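Local coordinates for protein 6-phosphogluconate dehydrogenase (Decarboxylating) (PDB 4E21) that probably catalyses the NADP-dependent oxidative decarboxylation of 6-phosphogluconate in the pentose phosphate pathway, at residues B[113-126]-B[201-213]. Sequence-based numbering, arbitrary orientation.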
ATOM      1  N   ASP B 113      14.766   7.475  31.513  1.00 23.78           N
ATOM      2  CA  ASP B 113      14.772   6.277  30.656  1.00 25.31           C
ATOM      3  C   ASP B 113      15.047   6.714  29.218  1.00 26.10           C
ATOM      4  O   ASP B 113      14.228   7.383  28.576  1.00 24.24           O
ATOM      5  CB  ASP B 113      13.446   5.534  30.736  1.00 26.10           C
ATOM      6  CG  ASP B 113      13.404   4.308  29.831  1.00 28.83           C
ATOM      7  OD1 ASP B 113      14.453   3.916  29.290  1.00 29.66           O
ATOM      8  OD2 ASP B 113      12.310   3.727  29.674  1.00 30.95           O
ATOM      9  N   GLY B 114      16.232   6.375  28.738  1.00 28.95           N
ATOM     10  CA  GLY B 114      16.692   6.817  27.447  1.00 29.29           C
ATOM     11  C   GLY B 114      16.633   5.709  26.420  1.00 29.03           C
ATOM     12  O   GLY B 114      17.035   5.901  25.281  1.00 31.31           O
ATOM     13  N   GLY B 115      16.120   4.553  26.816  1.00 30.69           N
ATOM     14  CA  GLY B 115      16.045   3.420  25.912  1.00 29.86           C
ATOM     15  C   GLY B 115      14.793   3.448  25.057  1.00 31.53           C
ATOM     16  O   GLY B 115      14.113   4.472  24.955  1.00 29.64           O
ATOM     17  N   ASN B 116      14.485   2.304  24.455  1.00 33.19           N
ATOM     18  CA  ASN B 116      13.331   2.152  23.582  1.00 33.47           C
ATOM     19  C   ASN B 116      12.101   1.621  24.305  1.00 32.47           C
ATOM     20  O   ASN B 116      11.644   0.518  24.044  1.00 33.60           O
ATOM     21  CB  ASN B 116      13.704   1.224  22.434  1.00 36.94           C
ATOM     22  CG  ASN B 116      14.854   1.766  21.618  1.00 41.70           C
ATOM     23  OD1 ASN B 116      14.759   2.859  21.055  1.00 44.11           O
ATOM     24  ND2 ASN B 116      15.955   1.014  21.553  1.00 44.53           N
ATOM     25  N   SER B 117      11.580   2.409  25.235  1.00 32.46           N
ATOM     26  CA  SER B 117      10.364   2.051  25.936  1.00 30.69           C
ATOM     27  C   SER B 117       9.182   2.595  25.153  1.00 27.63           C
ATOM     28  O   SER B 117       9.317   3.597  24.449  1.00 27.40           O
ATOM     29  CB  SER B 117      10.380   2.647  27.349  1.00 29.31           C
ATOM     30  OG  SER B 117      11.177   1.856  28.216  1.00 33.86           O
ATOM     31  N   HIS B 118       8.034   1.935  25.266  1.00 25.80           N
ATOM     32  CA  HIS B 118       6.814   2.453  24.682  1.00 25.72           C
ATOM     33  C   HIS B 118       6.230   3.555  25.579  1.00 26.59           C
ATOM     34  O   HIS B 118       6.133   3.394  26.794  1.00 27.35           O
ATOM     35  CB  HIS B 118       5.797   1.337  24.463  1.00 26.63           C
ATOM     36  CG  HIS B 118       4.564   1.796  23.750  1.00 28.16           C
ATOM     37  ND1 HIS B 118       3.438   2.234  24.414  1.00 28.34           N
ATOM     38  CD2 HIS B 118       4.301   1.939  22.427  1.00 28.78           C
ATOM     39  CE1 HIS B 118       2.521   2.592  23.532  1.00 30.08           C
ATOM     40  NE2 HIS B 118       3.022   2.431  22.319  1.00 27.87           N
ATOM     41  N   TYR B 119       5.835   4.672  24.985  1.00 25.88           N
ATOM     42  CA  TYR B 119       5.417   5.827  25.776  1.00 25.72           C
ATOM     43  C   TYR B 119       4.294   5.553  26.777  1.00 25.53           C
ATOM     44  O   TYR B 119       4.247   6.185  27.821  1.00 26.33           O
ATOM     45  CB  TYR B 119       5.047   7.011  24.878  1.00 24.86           C
ATOM     46  CG  TYR B 119       3.657   6.917  24.303  1.00 25.86           C
ATOM     47  CD1 TYR B 119       2.599   7.610  24.883  1.00 26.58           C
ATOM     48  CD2 TYR B 119       3.395   6.130  23.177  1.00 26.36           C
ATOM     49  CE1 TYR B 119       1.317   7.530  24.355  1.00 28.23           C
ATOM     50  CE2 TYR B 119       2.115   6.033  22.645  1.00 26.08           C
ATOM     51  CZ  TYR B 119       1.079   6.742  23.233  1.00 27.93           C
ATOM     52  OH  TYR B 119      -0.204   6.656  22.714  1.00 28.99           O
ATOM     53  N   GLN B 120       3.388   4.632  26.481  1.00 26.34           N
ATOM     54  CA  GLN B 120       2.338   4.326  27.458  1.00 27.81           C
ATOM     55  C   GLN B 120       2.916   3.793  28.785  1.00 30.25           C
ATOM     56  O   GLN B 120       2.346   4.031  29.865  1.00 26.18           O
ATOM     57  CB  GLN B 120       1.263   3.400  26.884  1.00 29.60           C
ATOM     58  CG  GLN B 120       0.276   4.153  25.983  1.00 32.97           C
ATOM     59  CD  GLN B 120      -0.485   3.266  24.978  1.00 35.57           C
ATOM     60  OE1 GLN B 120      -0.706   2.073  25.212  1.00 40.14           O
ATOM     61  NE2 GLN B 120      -0.905   3.866  23.865  1.00 32.69           N
ATOM     62  N   ASP B 121       4.056   3.105  28.702  1.00 27.77           N
ATOM     63  CA  ASP B 121       4.766   2.671  29.892  1.00 27.35           C
ATOM     64  C   ASP B 121       5.429   3.843  30.638  1.00 28.41           C
ATOM     65  O   ASP B 121       5.526   3.807  31.859  1.00 31.08           O
ATOM     66  CB  ASP B 121       5.828   1.615  29.562  1.00 28.29           C
ATOM     67  CG  ASP B 121       5.234   0.301  29.087  1.00 29.70           C
ATOM     68  OD1 ASP B 121       4.231  -0.166  29.666  1.00 30.16           O
ATOM     69  OD2 ASP B 121       5.801  -0.285  28.140  1.00 30.94           O
ATOM     70  N   ASP B 122       5.904   4.864  29.927  1.00 27.55           N
ATOM     71  CA  ASP B 122       6.451   6.051  30.600  1.00 27.12           C
ATOM     72  C   ASP B 122       5.377   6.760  31.411  1.00 27.71           C
ATOM     73  O   ASP B 122       5.633   7.254  32.524  1.00 27.38           O
ATOM     74  CB  ASP B 122       7.005   7.049  29.594  1.00 26.35           C
ATOM     75  CG  ASP B 122       8.138   6.483  28.768  1.00 27.42           C
ATOM     76  OD1 ASP B 122       9.046   5.817  29.327  1.00 30.07           O
ATOM     77  OD2 ASP B 122       8.122   6.723  27.552  1.00 25.06           O
ATOM     78  N   ILE B 123       4.177   6.835  30.841  1.00 26.58           N
ATOM     79  CA  ILE B 123       3.064   7.450  31.538  1.00 28.86           C
ATOM     80  C   ILE B 123       2.775   6.751  32.880  1.00 31.34           C
ATOM     81  O   ILE B 123       2.613   7.416  33.911  1.00 30.46           O
ATOM     82  CB  ILE B 123       1.804   7.500  30.679  1.00 29.16           C
ATOM     83  CG1 ILE B 123       2.006   8.473  29.508  1.00 27.81           C
ATOM     84  CG2 ILE B 123       0.619   7.952  31.520  1.00 26.69           C
ATOM     85  CD1 ILE B 123       0.898   8.409  28.486  1.00 25.71           C
ATOM     86  N   ARG B 124       2.732   5.421  32.870  1.00 30.36           N
ATOM     87  CA  ARG B 124       2.476   4.671  34.091  1.00 29.85           C
ATOM     88  C   ARG B 124       3.649   4.828  35.057  1.00 32.24           C
ATOM     89  O   ARG B 124       3.470   5.170  36.234  1.00 31.45           O
ATOM     90  CB  ARG B 124       2.233   3.196  33.794  1.00 29.09           C
ATOM     91  CG  ARG B 124       2.475   2.324  35.009  1.00 34.13           C
ATOM     92  CD  ARG B 124       2.261   0.859  34.745  1.00 35.78           C
ATOM     93  NE  ARG B 124       3.120   0.338  33.685  1.00 33.64           N
ATOM     94  CZ  ARG B 124       4.320  -0.188  33.885  1.00 32.75           C
ATOM     95  NH1 ARG B 124       4.841  -0.258  35.100  1.00 35.62           N
ATOM     96  NH2 ARG B 124       5.002  -0.650  32.860  1.00 34.78           N
ATOM     97  N   ARG B 125       4.850   4.573  34.551  1.00 30.99           N
ATOM     98  CA  ARG B 125       6.052   4.668  35.365  1.00 29.84           C
ATOM     99  C   ARG B 125       6.210   6.051  35.992  1.00 30.69           C
ATOM    100  O   ARG B 125       6.619   6.160  37.141  1.00 28.89           O
ATOM    101  CB  ARG B 125       7.287   4.316  34.533  1.00 27.47           C
ATOM    102  CG  ARG B 125       7.423   2.835  34.280  1.00 29.90           C
ATOM    103  CD  ARG B 125       8.474   2.548  33.235  1.00 28.12           C
ATOM    104  NE  ARG B 125       8.457   1.141  32.854  1.00 30.18           N
ATOM    105  CZ  ARG B 125       8.878   0.653  31.684  1.00 30.58           C
ATOM    106  NH1 ARG B 125       9.360   1.450  30.734  1.00 29.79           N
ATOM    107  NH2 ARG B 125       8.817  -0.654  31.468  1.00 30.61           N
ATOM    108  N   ALA B 126       5.901   7.108  35.238  1.00 30.12           N
ATOM    109  CA  ALA B 126       6.113   8.455  35.755  1.00 30.32           C
ATOM    110  C   ALA B 126       5.222   8.673  36.962  1.00 30.96           C
ATOM    111  O   ALA B 126       5.618   9.344  37.908  1.00 30.01           O
ATOM    112  CB  ALA B 126       5.852   9.519  34.692  1.00 25.33           C
ATOM    113  N   GLY B 201       7.082  17.531  25.494  1.00 25.55           N
ATOM    114  CA  GLY B 201       5.806  17.514  26.190  1.00 25.60           C
ATOM    115  C   GLY B 201       5.901  16.796  27.520  1.00 25.52           C
ATOM    116  O   GLY B 201       6.999  16.499  27.996  1.00 24.96           O
ATOM    117  N   PRO B 202       4.749  16.509  28.134  1.00 25.19           N
ATOM    118  CA  PRO B 202       4.782  15.857  29.445  1.00 25.98           C
ATOM    119  C   PRO B 202       5.185  14.393  29.297  1.00 26.82           C
ATOM    120  O   PRO B 202       5.525  13.937  28.216  1.00 25.40           O
ATOM    121  CB  PRO B 202       3.327  15.953  29.910  1.00 26.23           C
ATOM    122  CG  PRO B 202       2.542  15.911  28.602  1.00 25.72           C
ATOM    123  CD  PRO B 202       3.375  16.806  27.696  1.00 25.77           C
ATOM    124  N   SER B 203       5.104  13.639  30.379  1.00 27.27           N
ATOM    125  CA  SER B 203       5.605  12.276  30.370  1.00 26.79           C
ATOM    126  C   SER B 203       5.146  11.444  29.136  1.00 25.99           C
ATOM    127  O   SER B 203       3.958  11.434  28.770  1.00 24.18           O
ATOM    128  CB  SER B 203       5.239  11.610  31.710  1.00 25.92           C
ATOM    129  OG  SER B 203       5.673  10.267  31.755  1.00 30.67           O
ATOM    130  N   GLY B 204       6.101  10.766  28.496  1.00 25.17           N
ATOM    131  CA  GLY B 204       5.829   9.920  27.341  1.00 23.10           C
ATOM    132  C   GLY B 204       6.077  10.604  26.000  1.00 24.89           C
ATOM    133  O   GLY B 204       6.229   9.942  24.971  1.00 25.12           O
ATOM    134  N   ALA B 205       6.126  11.934  26.006  1.00 24.59           N
ATOM    135  CA  ALA B 205       6.145  12.709  24.771  1.00 23.79           C
ATOM    136  C   ALA B 205       7.449  12.516  23.992  1.00 25.29           C
ATOM    137  O   ALA B 205       7.439  12.515  22.744  1.00 20.95           O
ATOM    138  CB  ALA B 205       5.896  14.183  25.047  1.00 21.06           C
ATOM    139  N   GLY B 206       8.559  12.369  24.721  1.00 21.90           N
ATOM    140  CA  GLY B 206       9.854  12.133  24.108  1.00 21.51           C
ATOM    141  C   GLY B 206       9.862  10.800  23.362  1.00 23.91           C
ATOM    142  O   GLY B 206      10.288  10.729  22.211  1.00 19.31           O
ATOM    143  N   HIS B 207       9.393   9.740  24.027  1.00 23.15           N
ATOM    144  CA  HIS B 207       9.335   8.422  23.403  1.00 23.35           C
ATOM    145  C   HIS B 207       8.256   8.375  22.328  1.00 22.40           C
ATOM    146  O   HIS B 207       8.395   7.643  21.364  1.00 20.77           O
ATOM    147  CB  HIS B 207       9.106   7.307  24.428  1.00 23.82           C
ATOM    148  CG  HIS B 207      10.333   6.949  25.210  1.00 25.81           C
ATOM    149  ND1 HIS B 207      10.281   6.315  26.431  1.00 25.98           N
ATOM    150  CD2 HIS B 207      11.646   7.139  24.942  1.00 25.75           C
ATOM    151  CE1 HIS B 207      11.506   6.127  26.884  1.00 26.47           C
ATOM    152  NE2 HIS B 207      12.355   6.621  26.003  1.00 28.08           N
ATOM    153  N   PHE B 208       7.192   9.155  22.488  1.00 21.49           N
ATOM    154  CA  PHE B 208       6.163   9.219  21.452  1.00 21.82           C
ATOM    155  C   PHE B 208       6.762   9.786  20.156  1.00 22.16           C
ATOM    156  O   PHE B 208       6.587   9.229  19.068  1.00 21.89           O
ATOM    157  CB  PHE B 208       4.974  10.066  21.891  1.00 21.80           C
ATOM    158  CG  PHE B 208       3.789   9.980  20.958  1.00 22.95           C
ATOM    159  CD1 PHE B 208       3.805  10.630  19.725  1.00 22.11           C
ATOM    160  CD2 PHE B 208       2.658   9.260  21.316  1.00 23.53           C
ATOM    161  CE1 PHE B 208       2.719  10.551  18.856  1.00 21.37           C
ATOM    162  CE2 PHE B 208       1.558   9.177  20.448  1.00 25.67           C
ATOM    163  CZ  PHE B 208       1.596   9.830  19.212  1.00 23.32           C
ATOM    164  N   VAL B 209       7.487  10.885  20.279  1.00 22.11           N
ATOM    165  CA  VAL B 209       8.095  11.490  19.113  1.00 21.68           C
ATOM    166  C   VAL B 209       9.223  10.635  18.538  1.00 21.89           C
ATOM    167  O   VAL B 209       9.391  10.576  17.323  1.00 23.84           O
ATOM    168  CB  VAL B 209       8.551  12.936  19.381  1.00 22.15           C
ATOM    169  CG1 VAL B 209       9.328  13.484  18.166  1.00 19.94           C
ATOM    170  CG2 VAL B 209       7.330  13.821  19.690  1.00 19.99           C
ATOM    171  N   LYS B 210       9.994   9.965  19.388  1.00 21.52           N
ATOM    172  CA  LYS B 210      11.082   9.118  18.886  1.00 22.61           C
ATOM    173  C   LYS B 210      10.518   7.929  18.092  1.00 21.82           C
ATOM    174  O   LYS B 210      11.081   7.507  17.076  1.00 21.21           O
ATOM    175  CB  LYS B 210      11.966   8.631  20.047  1.00 23.49           C
ATOM    176  CG  LYS B 210      12.761   7.375  19.745  1.00 22.36           C
ATOM    177  CD  LYS B 210      13.965   7.669  18.888  1.00 25.56           C
ATOM    178  CE  LYS B 210      14.568   6.391  18.315  1.00 26.14           C
ATOM    179  NZ  LYS B 210      15.035   5.487  19.386  1.00 33.14           N
HETATM  180  N   MSE B 211       9.411   7.389  18.582  1.00 21.05           N
HETATM  181  CA  MSE B 211       8.699   6.300  17.920  1.00 21.99           C
HETATM  182  C   MSE B 211       8.356   6.652  16.449  1.00 20.08           C
HETATM  183  O   MSE B 211       8.618   5.869  15.532  1.00 20.41           O
HETATM  184  CB  MSE B 211       7.445   5.970  18.755  1.00 20.94           C
HETATM  185  CG  MSE B 211       6.311   5.283  18.050  1.00 21.46           C
HETATM  186 SE   MSE B 211       4.734   5.016  19.210  0.68 25.50          SE
HETATM  187  CE  MSE B 211       3.876   6.761  19.067  1.00 23.20           C
ATOM    188  N   VAL B 212       7.795   7.840  16.245  1.00 18.71           N
ATOM    189  CA  VAL B 212       7.323   8.274  14.940  1.00 21.39           C
ATOM    190  C   VAL B 212       8.531   8.573  14.034  1.00 21.85           C
ATOM    191  O   VAL B 212       8.522   8.239  12.855  1.00 21.36           O
ATOM    192  CB  VAL B 212       6.399   9.501  15.083  1.00 23.55           C
ATOM    193  CG1 VAL B 212       5.994  10.080  13.707  1.00 20.62           C
ATOM    194  CG2 VAL B 212       5.158   9.136  15.910  1.00 22.00           C
ATOM    195  N   HIS B 213       9.569   9.173  14.612  1.00 20.78           N
ATOM    196  CA  HIS B 213      10.863   9.307  13.961  1.00 20.59           C
ATOM    197  C   HIS B 213      11.320   7.989  13.357  1.00 20.18           C
ATOM    198  O   HIS B 213      11.772   7.951  12.225  1.00 18.35           O
ATOM    199  CB  HIS B 213      11.883   9.807  14.982  1.00 20.22           C
ATOM    200  CG  HIS B 213      13.309   9.622  14.581  1.00 20.63           C
ATOM    201  ND1 HIS B 213      13.955   8.407  14.666  1.00 21.68           N
ATOM    202  CD2 HIS B 213      14.233  10.510  14.141  1.00 20.28           C
ATOM    203  CE1 HIS B 213      15.212   8.551  14.282  1.00 22.52           C
ATOM    204  NE2 HIS B 213      15.405   9.818  13.962  1.00 21.56           N
TER
HETATM  205  O   HOH W   1      15.485   6.245  22.687  1.00 32.54           O
HETATM  206  O   HOH W   2       9.089   4.925  21.500  1.00 28.51           O
HETATM  207  O   HOH W   3       6.629   5.163  22.213  1.00 25.21           O
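Phe208 turns its edge onto the Tyr119 ring, CD2 sitting over the ring centre in a T-shaped pair with centroids 4.8 Å apart and planes at 72°; CG of Gln120 lies off-centre on the opposite face, and a water sits at the edge. Phe208 in turn receives the CE methyl of Met211, a selenomethionine, over the centre of one of its own faces, while Ser117 N lies off-centre over a face of His207. These rings join the Rossmann-type nucleotide-binding domain to the long helix 205-232 of the C-terminal domain, where helices 119-126 and 205-213 run nearly antiparallel and meet at their N-terminal ends. Tyr119 CG falls between the backbone N and carbonyl carbon (chi1 81°), which swings the ring across to Phe208, while OH is bonded by Gln120 NE2 and reaches Phe255 O of the second subunit. Replacing Tyr119 with an alanine would probably leave a gap beside Phe208 and cost that link between subunits.

Gly204 illustrates how a close approach selects glycine: a CB here would press on Tyr119 O and Ile123 CG1, and the positive phi would jam it against the preceding carbonyl O. Asp138 receives bonds from the backbone N of Gly204 and of His207, placing the helix start against strand 135-142. Farther along the helix, Lys210 NZ makes a weak bond to Asn116 OD1 at 3.1 Å. One water donates to both Ser117 O and His207 O; another accepts from Tyr119 N and donates weakly to His207 O. At the edge of the buried His207 ring, ND1 donates to the tilted carboxylate of Asp122, reaching OD2 over a very short 2.5 Å, bent to 139°.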